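Local coordinates for protein putative carbohydrate-active enzyme (Uncultured organism, PDB 5WH8) that probably hydrolyses O-glycosidic bonds of cellulose, as the glycoside hydrolase family 5 cellulase module of a longer multi-modular protein, at residues H109-G114 with I146-N151. Residues are numbered along the deposited sequence; the frame is centred on the assembly and turned at random.
Sequences HVLNDG and ICNEPN
The carboxamide of N148 lies flat over one face of the H109 imidazole, the two planes only 14° apart, with ND2 over the ring centre and 3.2 Å from H109 CE1. H109 ND1 is hydrogen-bonded to D107 OD2, while the Y68 ring meets the imidazole obliquely. The rotation of the amide is fixed at both ends: R64 donates to OD1, and ND2 donates to the backbone O of V110 at 3.0 Å, tilted 28° from that carbonyl plane. The same oxygen takes a second, weak bond from E149 N at 3.4 Å. Both segments leave the C-terminal ends of neighbouring parallel strands, 103-109 and 142-145, of the (β/α)8 barrel, where glycoside hydrolases of this clan carry their active site. The Asn-Glu pair N148-E149 after the fourth strand matches the family 5 signature, in which the glutamate is the general acid/base; E149 therefore probably has that role, with E237, on the seventh strand (233-239), the likely nucleophile. Extended beyond CG, the E149 chain carries its carboxylate alongside L111, where OE1 meets L111 CD1 at 3.4 Å while OE2 reaches H209 ND1 in a hydrogen bond. The V110 side chain leaves the backbone on the side opposite that of L111, and its CG2 packs against C147 CB at 3.9 Å. Farther out, N151 ND2 divides its two hydrogens between L111 O (2.9 Å, nearly straight at 174°, on a lone pair) and E149 O, both acceptors close to the amide plane, while a water donates to N151 OD1 and to N112 OD1.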
loop_
_atom_site.group_PDB
_atom_site.type_symbol
_atom_site.label_atom_id
_atom_site.label_comp_id
_atom_site.label_asym_id
_atom_site.label_seq_id
_atom_site.Cartn_x
_atom_site.Cartn_y
_atom_site.Cartn_z
ATOM N N HIS A 109 3.107 0.607 9.587
ATOM C CA HIS A 109 1.864 -0.170 9.724
ATOM C C HIS A 109 1.355 -0.150 11.154
ATOM O O HIS A 109 1.462 -1.146 11.866
ATOM C CB HIS A 109 2.102 -1.611 9.225
ATOM C CG HIS A 109 0.853 -2.415 8.947
ATOM N ND1 HIS A 109 0.193 -2.350 7.739
ATOM C CD2 HIS A 109 0.201 -3.363 9.672
ATOM C CE1 HIS A 109 -0.817 -3.202 7.732
ATOM N NE2 HIS A 109 -0.840 -3.830 8.896
ATOM N N VAL A 110 0.813 1.007 11.554
ATOM C CA VAL A 110 0.153 1.165 12.863
ATOM C C VAL A 110 -1.154 0.366 12.878
ATOM O O VAL A 110 -1.846 0.283 11.861
ATOM C CB VAL A 110 -0.131 2.643 13.206
ATOM C CG1 VAL A 110 1.122 3.475 13.131
ATOM C CG2 VAL A 110 -1.194 3.240 12.331
ATOM N N LEU A 111 -1.461 -0.246 14.021
ATOM C CA LEU A 111 -2.687 -1.005 14.170
ATOM C C LEU A 111 -3.073 -1.213 15.645
ATOM O O LEU A 111 -3.995 -0.564 16.137
ATOM C CB LEU A 111 -2.545 -2.343 13.449
ATOM C CG LEU A 111 -3.771 -3.260 13.382
ATOM C CD1 LEU A 111 -4.975 -2.580 12.714
ATOM C CD2 LEU A 111 -3.362 -4.518 12.656
ATOM N N ASN A 112 -2.349 -2.092 16.346
ATOM C CA ASN A 112 -2.741 -2.532 17.693
ATOM C C ASN A 112 -1.754 -2.098 18.786
ATOM O O ASN A 112 -0.777 -1.402 18.517
ATOM C CB ASN A 112 -2.879 -4.070 17.743
ATOM C CG ASN A 112 -4.028 -4.603 16.890
ATOM O OD1 ASN A 112 -5.119 -4.023 16.842
ATOM N ND2 ASN A 112 -3.783 -5.730 16.218
ATOM N N ASP A 113 -2.033 -2.512 20.023
ATOM C CA ASP A 113 -1.161 -2.239 21.173
ATOM C C ASP A 113 -0.911 -0.737 21.420
ATOM O O ASP A 113 0.152 -0.358 21.909
ATOM C CB ASP A 113 0.186 -2.972 21.011
ATOM C CG ASP A 113 0.035 -4.494 21.005
ATOM O OD1 ASP A 113 -1.095 -4.988 21.228
ATOM O OD2 ASP A 113 1.044 -5.204 20.801
ATOM N N GLY A 114 -1.898 0.102 21.102
ATOM C CA GLY A 114 -1.802 1.533 21.329
ATOM C C GLY A 114 -1.377 2.317 20.094
ATOM O O GLY A 114 -1.563 3.539 20.027
ATOM N N ILE A 146 2.168 6.723 5.631
ATOM C CA ILE A 146 2.727 7.175 6.908
ATOM C C ILE A 146 2.022 6.592 8.165
ATOM O O ILE A 146 2.605 6.669 9.261
ATOM C CB ILE A 146 2.768 8.752 6.967
ATOM C CG1 ILE A 146 1.385 9.364 6.695
ATOM C CG2 ILE A 146 3.807 9.289 5.983
ATOM C CD1 ILE A 146 1.283 10.875 7.071
ATOM N N CYS A 147 0.815 6.038 8.024
ATOM C CA CYS A 147 0.095 5.374 9.140
ATOM C C CYS A 147 -1.075 4.497 8.657
ATOM O O CYS A 147 -2.194 4.962 8.493
ATOM C CB CYS A 147 -0.432 6.405 10.167
ATOM S SG CYS A 147 -1.388 7.787 9.491
ATOM N N ASN A 148 -0.801 3.211 8.491
ATOM C CA ASN A 148 -1.770 2.214 7.988
ATOM C C ASN A 148 -3.263 2.408 8.360
ATOM O O ASN A 148 -4.096 2.762 7.496
ATOM C CB ASN A 148 -1.291 0.837 8.480
ATOM C CG ASN A 148 -2.284 -0.286 8.219
ATOM O OD1 ASN A 148 -2.743 -0.474 7.097
ATOM N ND2 ASN A 148 -2.599 -1.054 9.264
ATOM N N GLU A 149 -3.603 2.126 9.615
ATOM C CA GLU A 149 -4.999 2.146 10.103
ATOM C C GLU A 149 -5.127 2.803 11.474
ATOM O O GLU A 149 -5.125 2.118 12.506
ATOM C CB GLU A 149 -5.592 0.727 10.181
ATOM C CG GLU A 149 -5.946 0.177 8.799
ATOM C CD GLU A 149 -6.535 -1.218 8.841
ATOM O OE1 GLU A 149 -6.690 -1.796 9.942
ATOM O OE2 GLU A 149 -6.870 -1.762 7.764
ATOM N N PRO A 150 -5.245 4.143 11.508
ATOM C CA PRO A 150 -5.650 4.807 12.751
ATOM C C PRO A 150 -6.953 4.191 13.241
ATOM O O PRO A 150 -7.819 3.899 12.423
ATOM C CB PRO A 150 -5.819 6.279 12.330
ATOM C CG PRO A 150 -4.947 6.418 11.121
ATOM C CD PRO A 150 -5.118 5.101 10.402
ATOM N N ASN A 151 -7.075 3.952 14.533
ATOM C CA ASN A 151 -8.293 3.356 15.071
ATOM C C ASN A 151 -8.408 3.575 16.567
ATOM O O ASN A 151 -7.420 3.821 17.266
ATOM C CB ASN A 151 -8.371 1.851 14.743
ATOM C CG ASN A 151 -7.330 1.013 15.481
ATOM O OD1 ASN A 151 -7.592 0.491 16.576
ATOM N ND2 ASN A 151 -6.149 0.863 14.874
HETATM O O HOH W 1 -7.182 -2.620 15.914
#